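Local coordinates for protein BauA (Acinetobacter baumannii, PDB 6HCP) that acts as an outer-membrane receptor for ferric preacinetobactin and probably carries this siderophore inward as a TonB-dependent transporter, at residues 136-141 with 159-164; 168-173 with 193-198; 199-204 with 231-236; 239-244 with 293-298; 306-311 with 346-351. One frame throughout, in Å; residues are numbered along the deposited sequence.

Contact 1: residues 136-141 with 159-164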
# COMPACT_ATOMS: atom_id res chain seq x y z
N GLY A 136 -0.37 -0.08 34.55
CA GLY A 136 -1.44 -1.06 34.55
C GLY A 136 -2.74 -0.50 34.00
O GLY A 136 -3.57 -1.24 33.47
N ARG A 137 -2.97 0.80 34.22
CA ARG A 137 -4.18 1.46 33.77
C ARG A 137 -3.82 2.87 33.30
O ARG A 137 -2.92 3.51 33.83
CB ARG A 137 -5.26 1.58 34.85
CG ARG A 137 -5.64 0.26 35.52
CD ARG A 137 -6.56 -0.57 34.64
NE ARG A 137 -6.98 -1.77 35.32
CZ ARG A 137 -6.45 -2.99 35.17
NH1 ARG A 137 -5.38 -3.20 34.41
NH2 ARG A 137 -7.01 -4.00 35.81
N VAL A 138 -4.56 3.34 32.30
CA VAL A 138 -4.53 4.73 31.89
C VAL A 138 -5.95 5.25 31.94
O VAL A 138 -6.80 4.77 31.20
CB VAL A 138 -3.94 4.89 30.47
CG1 VAL A 138 -4.12 6.32 29.97
CG2 VAL A 138 -2.49 4.48 30.42
N GLU A 139 -6.23 6.14 32.92
CA GLU A 139 -7.54 6.58 33.24
C GLU A 139 -7.75 8.02 32.76
O GLU A 139 -6.84 8.86 32.83
CB GLU A 139 -7.78 6.54 34.76
CG GLU A 139 -7.45 5.22 35.42
CD GLU A 139 -7.69 5.21 36.91
OE1 GLU A 139 -7.82 6.33 37.52
OE2 GLU A 139 -7.81 4.10 37.47
N VAL A 140 -8.96 8.31 32.28
CA VAL A 140 -9.33 9.64 31.84
C VAL A 140 -10.62 10.03 32.57
O VAL A 140 -11.61 9.28 32.58
CB VAL A 140 -9.54 9.73 30.32
CG1 VAL A 140 -9.87 11.17 29.90
CG2 VAL A 140 -8.34 9.23 29.55
N LEU A 141 -10.61 11.25 33.11
CA LEU A 141 -11.82 11.88 33.63
C LEU A 141 -12.03 13.16 32.82
O LEU A 141 -11.13 13.99 32.75
CB LEU A 141 -11.66 12.20 35.11
CG LEU A 141 -12.92 12.79 35.76
CD1 LEU A 141 -13.02 12.39 37.22
CD2 LEU A 141 -12.97 14.29 35.61
N GLY A 159 -9.41 17.90 31.03
CA GLY A 159 -9.67 16.63 31.74
C GLY A 159 -8.44 16.18 32.49
O GLY A 159 -7.38 16.75 32.35
N THR A 160 -8.56 15.08 33.22
CA THR A 160 -7.43 14.55 33.96
C THR A 160 -7.12 13.13 33.47
O THR A 160 -8.01 12.28 33.41
CB THR A 160 -7.67 14.60 35.47
OG1 THR A 160 -7.92 15.96 35.85
CG2 THR A 160 -6.49 14.04 36.25
N VAL A 161 -5.85 12.92 33.16
CA VAL A 161 -5.30 11.64 32.81
C VAL A 161 -4.52 11.13 34.01
O VAL A 161 -3.57 11.80 34.45
CB VAL A 161 -4.39 11.76 31.58
CG1 VAL A 161 -3.78 10.42 31.21
CG2 VAL A 161 -5.14 12.37 30.40
N ASN A 162 -4.92 9.97 34.53
CA ASN A 162 -4.31 9.37 35.71
C ASN A 162 -3.67 8.04 35.30
O ASN A 162 -4.35 7.16 34.75
CB ASN A 162 -5.33 9.18 36.83
CG ASN A 162 -4.72 8.61 38.09
OD1 ASN A 162 -3.67 9.08 38.54
ND2 ASN A 162 -5.31 7.53 38.61
N LEU A 163 -2.36 7.93 35.53
CA LEU A 163 -1.60 6.76 35.15
C LEU A 163 -1.35 5.91 36.40
O LEU A 163 -0.82 6.41 37.41
CB LEU A 163 -0.27 7.19 34.52
CG LEU A 163 -0.39 8.22 33.39
CD1 LEU A 163 0.98 8.53 32.81
CD2 LEU A 163 -1.32 7.75 32.30
N VAL A 164 -1.86 4.68 36.36
CA VAL A 164 -1.79 3.76 37.48
C VAL A 164 -0.64 2.79 37.21
O VAL A 164 -0.61 2.13 36.17
CB VAL A 164 -3.13 3.01 37.65
CG1 VAL A 164 -3.07 1.97 38.76
CG2 VAL A 164 -4.28 3.97 37.86
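Glu-139 and Asn-162 face each other as a hydrogen-bonded antiparallel pair, and their side chains lie side by side, pointing the same way. Asn-162 ND2 reaches Glu-139 OE1 at 3.0 Å, almost straight at 175°. The acceptor lies in the amide plane, yet the donor comes from above the carboxylate, whose plane is turned 64° from the amide. Glu-139 OE1 also receives the backbone N of Asn-48, and Asn-162 OD1 is held by Ser-117 OG and Gly-120 N, so Glu-139 OE1 has two donors and both polar atoms of the Asn-162 amide are bonded. Close by, Val-164 CG2 rests 3.6 Å from Glu-139 OE2.

The two strands belong to the mixed sheet of the plug, the domain that fills the barrel of TonB-dependent receptors. Tight packing continues on the face bearing Val-138, Val-140, Val-161 and Leu-163, where helix 81-84 closes over the valines. There Leu-163 and Val-138 lie alongside each other, Leu-163 CD2 being 3.9 Å from Val-138 CG1 and as near to CG2.

Toward Gly-136 the contact is looser and partly exposed. A classic beta bulge sets Gly-136 and Arg-137 against Val-164: Gly-136 N binds Val-164 O at 2.8 Å, whereas the bond from Arg-137 N to that oxygen is weak. Beyond CB, Arg-137 leads away, its NH1 returning to Gly-136 O and its NH2 forming a salt bridge with Asp-36.

Contact 2: residues 168-173 with 193-198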
# COMPACT_ATOMS: atom_id res chain seq x y z
N ALA A 168 3.43 -6.13 41.51
CA ALA A 168 3.60 -7.57 41.31
C ALA A 168 2.30 -8.31 41.60
O ALA A 168 1.72 -8.19 42.68
CB ALA A 168 4.72 -8.08 42.17
N ALA A 169 1.87 -9.11 40.62
CA ALA A 169 0.82 -10.11 40.84
C ALA A 169 1.36 -11.25 41.72
O ALA A 169 2.57 -11.39 41.93
CB ALA A 169 0.33 -10.63 39.50
N ASP A 170 0.44 -12.10 42.19
CA ASP A 170 0.74 -13.18 43.14
C ASP A 170 1.71 -14.20 42.52
O ASP A 170 2.75 -14.51 43.12
CB ASP A 170 -0.55 -13.85 43.62
CG ASP A 170 -1.28 -13.05 44.68
OD1 ASP A 170 -0.59 -12.34 45.46
OD2 ASP A 170 -2.52 -13.11 44.70
N GLU A 171 1.46 -14.55 41.26
CA GLU A 171 2.26 -15.54 40.53
C GLU A 171 3.46 -14.85 39.88
O GLU A 171 3.31 -13.82 39.23
CB GLU A 171 1.40 -16.26 39.49
CG GLU A 171 0.53 -17.34 40.10
CD GLU A 171 1.20 -18.10 41.25
OE1 GLU A 171 2.17 -18.83 40.97
OE2 GLU A 171 0.82 -17.86 42.42
N PRO A 172 4.66 -15.45 39.98
CA PRO A 172 5.86 -14.86 39.38
C PRO A 172 5.65 -14.68 37.86
O PRO A 172 4.93 -15.44 37.24
CB PRO A 172 6.97 -15.87 39.69
CG PRO A 172 6.44 -16.65 40.89
CD PRO A 172 4.94 -16.71 40.69
N PHE A 173 6.25 -13.63 37.31
CA PHE A 173 5.94 -13.17 35.97
C PHE A 173 7.21 -12.65 35.31
O PHE A 173 7.99 -11.94 35.94
CB PHE A 173 4.90 -12.05 36.03
CG PHE A 173 4.57 -11.46 34.68
CD1 PHE A 173 3.75 -12.13 33.80
CD2 PHE A 173 5.00 -10.18 34.35
CE1 PHE A 173 3.36 -11.55 32.61
CE2 PHE A 173 4.62 -9.60 33.15
CZ PHE A 173 3.82 -10.29 32.27
N GLY A 193 7.88 -9.57 37.51
CA GLY A 193 7.32 -9.40 38.83
C GLY A 193 7.47 -10.65 39.69
O GLY A 193 7.44 -11.78 39.18
N ARG A 194 7.57 -10.43 41.00
CA ARG A 194 7.55 -11.51 41.97
C ARG A 194 7.16 -10.92 43.33
O ARG A 194 7.50 -9.76 43.63
CB ARG A 194 8.94 -12.16 42.06
CG ARG A 194 9.00 -13.38 42.97
CD ARG A 194 10.41 -13.94 43.03
NE ARG A 194 10.70 -14.76 41.87
CZ ARG A 194 10.25 -16.00 41.70
NH1 ARG A 194 9.55 -16.59 42.66
NH2 ARG A 194 10.47 -16.64 40.57
N ARG A 195 6.45 -11.71 44.12
CA ARG A 195 6.10 -11.34 45.50
C ARG A 195 6.92 -12.19 46.48
O ARG A 195 7.42 -13.27 46.13
CB ARG A 195 4.60 -11.49 45.70
CG ARG A 195 3.79 -10.54 44.83
CD ARG A 195 2.37 -10.35 45.29
NE ARG A 195 2.32 -9.53 46.50
CZ ARG A 195 2.40 -8.21 46.52
NH1 ARG A 195 2.48 -7.59 47.69
NH2 ARG A 195 2.44 -7.52 45.40
N PHE A 196 7.15 -11.64 47.68
CA PHE A 196 8.05 -12.21 48.69
C PHE A 196 7.36 -12.19 50.05
O PHE A 196 6.38 -11.44 50.26
CB PHE A 196 9.35 -11.43 48.78
CG PHE A 196 10.12 -11.35 47.49
CD1 PHE A 196 9.84 -10.36 46.56
CD2 PHE A 196 11.09 -12.30 47.18
CE1 PHE A 196 10.55 -10.30 45.37
CE2 PHE A 196 11.80 -12.22 46.00
CZ PHE A 196 11.53 -11.22 45.09
N GLY A 197 7.92 -12.97 50.98
CA GLY A 197 7.39 -13.10 52.34
C GLY A 197 6.39 -14.24 52.41
O GLY A 197 5.85 -14.67 51.40
N GLU A 198 6.12 -14.70 53.64
CA GLU A 198 5.36 -15.91 53.86
C GLU A 198 3.93 -15.73 53.35
O GLU A 198 3.28 -16.70 52.97
CB GLU A 198 5.37 -16.29 55.35
CG GLU A 198 6.73 -16.77 55.82
CD GLU A 198 6.69 -17.80 56.93
OE1 GLU A 198 5.73 -18.60 56.96
OE2 GLU A 198 7.62 -17.81 57.76
O HOH W 1 5.29 -14.22 43.28
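Phe-173 and Gly-193 form a hydrogen-bonded antiparallel pair where the first barrel strand, 173-181, meets strand 184-196, while residues 168-172 are the connection that arrives from the plug. Phe-173 N gives a bond of 2.9 Å to Gly-193 O, and Gly-193 N answers to Phe-173 O. Ala-168 CB packs against Arg-194 O at 3.6 Å.

Arg-195 makes the most extensive side-chain contact. Its CG, anti to the carbonyl carbon at chi1 -64°, lies 3.3 Å from Ala-169 O and also packs on Ala-168 CB. The chain then bends at chi3, and Arg-195 NH2 donates to Ala-168 O at 2.9 Å, with the oxygen near the edge of the guanidinium and in its plane. Asp-170 is a looser neighbour: Asp-170 OD1 stands 4.2 Å from Arg-195 NE, well out of the guanidinium plane; no N-H points at it, and any attraction would be electrostatic.

On the exposed side, the ring of Pro-172 covers one face of the Arg-194 guanidinium, Pro-172 CG coming 3.6 Å from Arg-194 NH1 and CB lying above the plane toward its rim.

A second shell sets the direction of Arg-195. Asp-232 takes NH1 in a salt bridge and Lys-200 O takes NE, so all three guanidinium nitrogens are engaged. Lys-200 also donates through NZ to Asp-170 O. Asp-170 O accepts from a water as well, at 2.6 Å, and the water in turn accepts from Arg-195 N at 2.9 Å.

Contact 3: residues 199-204 with 231-236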
# COMPACT_ATOMS: atom_id res chain seq x y z
N ASN A 199 3.41 -14.50 53.39
CA ASN A 199 2.04 -14.23 52.92
C ASN A 199 2.06 -13.37 51.65
O ASN A 199 1.04 -12.84 51.25
CB ASN A 199 1.18 -13.59 54.02
CG ASN A 199 1.08 -14.47 55.25
OD1 ASN A 199 0.19 -15.31 55.33
ND2 ASN A 199 2.08 -14.40 56.11
N LYS A 200 3.22 -13.33 50.97
CA LYS A 200 3.39 -12.56 49.72
C LYS A 200 3.00 -11.09 49.97
O LYS A 200 2.34 -10.46 49.14
CB LYS A 200 2.56 -13.19 48.60
CG LYS A 200 3.13 -14.50 48.07
CD LYS A 200 2.28 -15.13 47.01
CE LYS A 200 3.00 -16.26 46.30
NZ LYS A 200 2.21 -16.76 45.16
N GLU A 201 3.46 -10.55 51.10
CA GLU A 201 3.04 -9.25 51.56
C GLU A 201 3.90 -8.17 50.88
O GLU A 201 3.55 -6.99 50.94
CB GLU A 201 3.10 -9.18 53.09
CG GLU A 201 4.49 -9.38 53.67
CD GLU A 201 4.81 -10.80 54.13
OE1 GLU A 201 4.10 -11.74 53.70
OE2 GLU A 201 5.77 -10.97 54.90
N PHE A 202 5.04 -8.57 50.30
CA PHE A 202 5.91 -7.67 49.55
C PHE A 202 5.86 -8.00 48.05
O PHE A 202 5.88 -9.16 47.66
CB PHE A 202 7.37 -7.76 50.00
CG PHE A 202 7.59 -7.47 51.46
CD1 PHE A 202 7.71 -6.17 51.92
CD2 PHE A 202 7.75 -8.51 52.37
CE1 PHE A 202 7.92 -5.91 53.26
CE2 PHE A 202 7.97 -8.24 53.72
CZ PHE A 202 8.03 -6.94 54.16
N GLY A 203 5.91 -6.95 47.22
CA GLY A 203 5.92 -7.10 45.76
C GLY A 203 6.99 -6.24 45.12
O GLY A 203 7.26 -5.12 45.56
N VAL A 204 7.64 -6.80 44.09
CA VAL A 204 8.59 -6.08 43.26
C VAL A 204 8.18 -6.27 41.79
O VAL A 204 8.00 -7.41 41.33
CB VAL A 204 10.02 -6.58 43.49
CG1 VAL A 204 10.99 -5.86 42.60
CG2 VAL A 204 10.44 -6.49 44.96
N LEU A 231 7.14 -1.10 43.90
CA LEU A 231 7.28 -1.87 45.16
C LEU A 231 6.02 -1.66 45.99
O LEU A 231 5.50 -0.56 46.08
CB LEU A 231 8.50 -1.39 45.95
CG LEU A 231 9.79 -1.23 45.16
CD1 LEU A 231 10.86 -0.56 46.01
CD2 LEU A 231 10.28 -2.56 44.64
N ASP A 232 5.60 -2.71 46.69
CA ASP A 232 4.49 -2.57 47.59
C ASP A 232 4.67 -3.49 48.81
O ASP A 232 5.35 -4.53 48.74
CB ASP A 232 3.16 -2.87 46.91
CG ASP A 232 2.91 -4.35 46.67
OD1 ASP A 232 3.47 -4.87 45.70
OD2 ASP A 232 2.00 -4.90 47.34
N TRP A 233 4.07 -3.06 49.91
CA TRP A 233 3.94 -3.85 51.14
C TRP A 233 2.48 -3.79 51.61
O TRP A 233 1.92 -2.70 51.76
CB TRP A 233 4.91 -3.35 52.22
CG TRP A 233 4.60 -3.91 53.58
CD1 TRP A 233 4.80 -5.20 53.98
CD2 TRP A 233 3.94 -3.25 54.67
NE1 TRP A 233 4.31 -5.38 55.25
CE2 TRP A 233 3.80 -4.19 55.71
CE3 TRP A 233 3.47 -1.94 54.88
CZ2 TRP A 233 3.20 -3.88 56.93
CZ3 TRP A 233 2.90 -1.63 56.10
CH2 TRP A 233 2.76 -2.59 57.10
N GLN A 234 1.86 -4.95 51.73
CA GLN A 234 0.49 -5.07 52.22
C GLN A 234 0.53 -5.60 53.66
O GLN A 234 0.87 -6.75 53.88
CB GLN A 234 -0.34 -6.03 51.37
CG GLN A 234 -0.29 -5.76 49.88
CD GLN A 234 -0.79 -4.37 49.54
OE1 GLN A 234 -1.86 -3.94 49.96
NE2 GLN A 234 0.03 -3.65 48.80
N GLY A 235 0.23 -4.72 54.62
CA GLY A 235 0.10 -5.09 56.02
C GLY A 235 -1.35 -5.36 56.37
O GLY A 235 -2.24 -5.24 55.52
N GLU A 236 -1.60 -5.68 57.64
CA GLU A 236 -2.94 -6.00 58.10
C GLU A 236 -3.82 -4.75 58.06
O GLU A 236 -4.96 -4.79 57.59
CB GLU A 236 -2.90 -6.56 59.53
CG GLU A 236 -4.22 -7.16 59.97
CD GLU A 236 -4.18 -7.79 61.35
OE1 GLU A 236 -3.06 -8.10 61.82
OE2 GLU A 236 -5.26 -7.93 61.95
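Three backbone hydrogen bonds join Glu-201 and Gly-203 to Asp-232 and Gln-234: Gln-234 N gives to Glu-201 O at 2.8 Å, and Gly-203 exchanges a pair with Asp-232. CA-H...O contacts lie between them, as from Trp-233 CA to Glu-201 O at 3.2 Å.

Apolar contacts occupy the outer face. Phe-202 and Trp-233 meet obliquely, their planes 35° apart, and Phe-202 CE1 touches Trp-233 CD1 at 3.3 Å. With CG anti to the backbone N (chi1 167°), the Trp-233 indole starts on the same face as Phe-202; Gly-235 N lies over the centre of its ring. Further along, Leu-231 CD2 is equally near both methyls of Val-204.

Polar and charged groups gather on the other face. Asp-232 OD1 lies 3.3 Å from Gly-203 CA, close against a residue without a side chain. Asp-232 OD2 accepts from Gln-234 NE2 on the anti side at 2.8 Å and forms a salt bridge with Arg-195, which would favour its charged state.

Aromatic and aliphatic side chains on one face and paired polar groups on the other are the pattern of a transmembrane beta barrel, here in the hairpin of strands 202-212 and 221-234.

Contact 4: residues 239-244 with 293-298. With EDO (1,2-ethanediol), chain V.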
# COMPACT_ATOMS: atom_id res chain seq x y z
N ARG A 239 -0.60 -0.14 54.42
CA ARG A 239 -0.09 -0.48 53.07
C ARG A 239 0.86 0.63 52.62
O ARG A 239 0.65 1.80 52.94
CB ARG A 239 -1.26 -0.62 52.09
CG ARG A 239 -2.23 -1.74 52.43
CD ARG A 239 -3.55 -1.57 51.73
NE ARG A 239 -4.24 -0.38 52.19
CZ ARG A 239 -4.93 -0.31 53.32
NH1 ARG A 239 -5.58 0.80 53.61
NH2 ARG A 239 -5.00 -1.35 54.14
N VAL A 240 1.94 0.25 51.93
CA VAL A 240 2.88 1.21 51.35
C VAL A 240 3.15 0.82 49.89
O VAL A 240 3.27 -0.36 49.58
CB VAL A 240 4.19 1.27 52.14
CG1 VAL A 240 5.19 2.20 51.48
CG2 VAL A 240 3.94 1.69 53.58
N PHE A 241 3.16 1.83 49.02
CA PHE A 241 3.44 1.68 47.58
C PHE A 241 4.54 2.67 47.19
O PHE A 241 4.43 3.84 47.48
CB PHE A 241 2.19 1.97 46.74
CG PHE A 241 0.99 1.13 47.06
CD1 PHE A 241 0.78 -0.07 46.42
CD2 PHE A 241 0.06 1.55 47.99
CE1 PHE A 241 -0.35 -0.83 46.69
CE2 PHE A 241 -1.08 0.81 48.24
CZ PHE A 241 -1.24 -0.41 47.64
N VAL A 242 5.61 2.17 46.57
CA VAL A 242 6.68 3.01 46.10
C VAL A 242 6.84 2.79 44.60
O VAL A 242 6.80 1.65 44.12
CB VAL A 242 7.99 2.70 46.85
CG1 VAL A 242 9.16 3.48 46.29
CG2 VAL A 242 7.85 2.94 48.34
N ASP A 243 7.03 3.89 43.87
CA ASP A 243 7.26 3.86 42.42
C ASP A 243 8.45 4.76 42.09
O ASP A 243 8.62 5.84 42.67
CB ASP A 243 6.00 4.31 41.68
CG ASP A 243 4.81 3.40 41.91
OD1 ASP A 243 4.70 2.38 41.19
OD2 ASP A 243 4.00 3.71 42.81
N ALA A 244 9.28 4.32 41.15
CA ALA A 244 10.35 5.15 40.64
C ALA A 244 10.59 4.82 39.17
O ALA A 244 10.45 3.67 38.76
CB ALA A 244 11.61 4.96 41.44
N ARG A 293 3.37 6.25 48.65
CA ARG A 293 2.05 6.37 49.19
C ARG A 293 1.92 5.42 50.38
O ARG A 293 2.33 4.26 50.31
CB ARG A 293 0.99 5.97 48.16
CG ARG A 293 0.89 6.88 46.95
CD ARG A 293 -0.14 6.39 45.95
NE ARG A 293 0.23 5.14 45.29
CZ ARG A 293 -0.62 4.14 45.05
NH1 ARG A 293 -1.88 4.24 45.46
NH2 ARG A 293 -0.23 3.08 44.37
N GLY A 294 1.35 5.93 51.47
CA GLY A 294 1.08 5.13 52.67
C GLY A 294 -0.36 5.28 53.09
O GLY A 294 -0.96 6.33 52.88
N GLU A 295 -0.96 4.17 53.53
CA GLU A 295 -2.32 4.17 54.06
C GLU A 295 -2.32 3.47 55.43
O GLU A 295 -1.58 2.51 55.65
CB GLU A 295 -3.27 3.46 53.10
CG GLU A 295 -3.29 4.05 51.70
CD GLU A 295 -4.17 3.30 50.72
OE1 GLU A 295 -4.81 2.31 51.12
OE2 GLU A 295 -4.15 3.68 49.53
N TYR A 296 -3.17 3.97 56.32
CA TYR A 296 -3.34 3.39 57.67
C TYR A 296 -4.82 3.37 58.03
O TYR A 296 -5.48 4.41 58.05
CB TYR A 296 -2.52 4.16 58.71
CG TYR A 296 -2.49 3.48 60.06
CD1 TYR A 296 -1.70 2.37 60.29
CD2 TYR A 296 -3.44 3.80 61.02
CE1 TYR A 296 -1.78 1.66 61.47
CE2 TYR A 296 -3.49 3.14 62.23
CZ TYR A 296 -2.67 2.05 62.45
OH TYR A 296 -2.72 1.39 63.65
N ASP A 297 -5.34 2.16 58.27
CA ASP A 297 -6.73 1.97 58.65
C ASP A 297 -6.83 2.02 60.18
O ASP A 297 -6.35 1.12 60.85
CB ASP A 297 -7.26 0.62 58.17
CG ASP A 297 -7.10 0.39 56.68
OD1 ASP A 297 -7.09 1.39 55.93
OD2 ASP A 297 -6.90 -0.77 56.30
N PHE A 298 -7.39 3.10 60.72
CA PHE A 298 -7.65 3.23 62.15
C PHE A 298 -8.79 2.29 62.55
O PHE A 298 -8.78 1.72 63.62
CB PHE A 298 -7.97 4.68 62.51
CG PHE A 298 -6.78 5.60 62.44
CD1 PHE A 298 -5.86 5.66 63.48
CD2 PHE A 298 -6.58 6.41 61.34
CE1 PHE A 298 -4.75 6.49 63.41
CE2 PHE A 298 -5.48 7.27 61.28
CZ PHE A 298 -4.56 7.29 62.30
C1 EDO V . -4.32 7.35 48.21
O1 EDO V . -4.67 6.40 49.22
C2 EDO V . -2.88 7.07 47.82
O2 EDO V . -2.56 5.77 48.34
O HOH W 2 3.19 5.07 45.02
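Phe-241 carries the guanidinium of Arg-293 flat against it, the planes 16° apart. The stack is displaced: Arg-293 CZ is 4.5 Å from the Phe-241 ring centroid, 34° off the normal, an off-centre cation-pi contact in which NH2 lies nearest CG of the ring. At the guanidinium edge are a water, which accepts from NE, and C2 of a bound 1,2-ethanediol, probably from the crystallisation liquor. Arg-293 NH2 donates to Tyr-167 OH, and the ring of Tyr-167 also meets Phe-241.

A second guanidinium, that of Arg-239, is gripped in its own plane. Arg-239 NE and NH1 both donate to Glu-295 OE1, at 3.0 Å each, NE from above the carboxylate and NH1 to the anti lone pair. Arg-239 NH1 and NH2 take the two oxygens of Asp-297 end-on, with NH1 to OD1 at 2.8 Å, completing a salt-bridge network. The ethanediol donates to the other oxygen of Glu-295, OE2, through both hydroxyls.

Backbone bonds pair Arg-239 with Glu-295 and Phe-241 with Arg-293 along neighbouring antiparallel barrel strands. Two acids sharing Arg-239 would favour ionised carboxylates; charge pairing and the cation-pi stack, added to the backbone bonds, dominate the side-chain contacts here.

Contact 5: residues 306-311 with 346-351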
# COMPACT_ATOMS: atom_id res chain seq x y z
N ALA A 306 -1.03 9.27 53.05
CA ALA A 306 -0.09 10.29 52.67
C ALA A 306 0.64 9.83 51.41
O ALA A 306 1.01 8.65 51.29
CB ALA A 306 0.87 10.55 53.80
N ALA A 307 0.90 10.79 50.53
CA ALA A 307 1.69 10.58 49.30
C ALA A 307 2.68 11.73 49.16
O ALA A 307 2.36 12.87 49.44
CB ALA A 307 0.75 10.51 48.11
N TYR A 308 3.93 11.38 48.82
CA TYR A 308 4.97 12.30 48.55
C TYR A 308 5.71 11.83 47.30
O TYR A 308 6.00 10.64 47.15
CB TYR A 308 5.97 12.38 49.71
CG TYR A 308 7.14 13.29 49.43
CD1 TYR A 308 6.99 14.67 49.49
CD2 TYR A 308 8.35 12.79 48.97
CE1 TYR A 308 8.04 15.53 49.18
CE2 TYR A 308 9.41 13.64 48.65
CZ TYR A 308 9.25 15.01 48.76
OH TYR A 308 10.25 15.86 48.41
N GLY A 309 6.16 12.79 46.50
CA GLY A 309 6.94 12.49 45.32
C GLY A 309 7.80 13.64 44.88
O GLY A 309 7.59 14.80 45.28
N GLN A 310 8.69 13.33 43.94
CA GLN A 310 9.54 14.30 43.32
C GLN A 310 9.89 13.82 41.91
O GLN A 310 9.96 12.61 41.62
CB GLN A 310 10.81 14.52 44.15
CG GLN A 310 11.50 13.21 44.48
CD GLN A 310 12.66 13.42 45.43
OE1 GLN A 310 13.74 12.87 45.24
NE2 GLN A 310 12.45 14.25 46.44
N SER A 311 10.27 14.77 41.06
CA SER A 311 10.71 14.44 39.74
C SER A 311 11.62 15.55 39.24
O SER A 311 11.58 16.68 39.75
CB SER A 311 9.54 14.19 38.80
OG SER A 311 8.84 15.39 38.52
N LYS A 346 8.53 18.84 43.49
CA LYS A 346 8.12 18.08 44.66
C LYS A 346 6.62 18.23 44.87
O LYS A 346 6.07 19.30 44.63
CB LYS A 346 8.85 18.59 45.91
CG LYS A 346 10.36 18.43 45.90
CD LYS A 346 11.03 19.00 47.15
CE LYS A 346 12.46 19.45 46.93
NZ LYS A 346 13.26 18.40 46.27
N SER A 347 5.97 17.18 45.36
CA SER A 347 4.54 17.21 45.50
C SER A 347 4.10 16.29 46.63
O SER A 347 4.74 15.29 46.97
CB SER A 347 3.85 16.87 44.19
OG SER A 347 4.28 15.62 43.75
N ALA A 348 2.95 16.61 47.20
CA ALA A 348 2.43 15.86 48.33
C ALA A 348 0.92 15.98 48.36
O ALA A 348 0.35 17.00 47.95
CB ALA A 348 3.07 16.35 49.61
N ASP A 349 0.29 14.96 48.94
CA ASP A 349 -1.15 14.88 49.11
C ASP A 349 -1.40 13.94 50.29
O ASP A 349 -0.95 12.77 50.24
CB ASP A 349 -1.81 14.36 47.83
CG ASP A 349 -3.31 14.17 47.90
OD1 ASP A 349 -3.90 14.41 48.98
OD2 ASP A 349 -3.89 13.79 46.85
N ALA A 350 -1.98 14.48 51.36
CA ALA A 350 -2.26 13.70 52.59
C ALA A 350 -3.66 14.04 53.09
O ALA A 350 -4.14 15.16 52.93
CB ALA A 350 -1.21 14.00 53.63
N GLY A 351 -4.32 13.06 53.71
CA GLY A 351 -5.64 13.30 54.22
C GLY A 351 -6.20 12.13 55.00
O GLY A 351 -5.50 11.20 55.37
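Strands 306-311 and 346-351 run antiparallel at 177°, with hydrogen-bonded pairs Ala-307 with Asp-349 and Gly-309 with Ser-347 alternating with non-hydrogen-bonded ones. They are neighbouring staves of the barrel of this TonB-dependent receptor.

The strands come closest at the non-hydrogen-bonded pairs. Ala-306 and Ala-350 stand with their CA atoms 4.0 Å apart, and their CB atoms meet at the same distance. Next to them the bond from Ala-307 N to Asp-349 O is short at 2.7 Å but bent, 139° at the hydrogen; the other backbone bonds are straighter. A detergent molecule, (hydroxyethyloxy)tri(ethyloxy)octane, lies about 4 Å from the side chain of Ala-350, consistent with a face turned to lipid.

The opposite face looks inward to the plug. Ser-347 OG bonds to Phe-122 O, and the side chains of Ser-347 and Asp-349 both touch Leu-121. Asp-349 OD1 accepts from Tyr-305 OH and Asn-368 ND2.

Tyr-308 stands on the outer face with CG anti to its backbone N (chi1 177°). Its ring edge passes Ala-348 CB, and Tyr-308 CD1 lies 3.4 Å from Ser-347 O. Tyr-308 and Lys-346 run side by side, pointing the same way, and the phenol oxygen meets the aliphatic part of the lysine: Tyr-308 OH is 3.5 Å from Lys-346 CD.

The five contacts follow one another along the chain, from the plug into the barrel wall. Contact 1 lies inside, about 9 Å from the centre of the chain, and contact 2 begins just after it, where the chain passes to the first barrel strands. Contacts 2 to 5 then climb around the wall through successive antiparallel strands. Contact 2 touches contact 3 through Arg-195 and Asp-232, contact 3 meets contact 4 through strands 221-234 and 238-252, and contact 4 meets contact 5 through strands 282-297 and 302-318; their centres step by about 9, 10 and 12 Å. Contacts 1 and 4 do not touch, their nearest atoms about 6 Å apart, though other parts of the plug reach the wall.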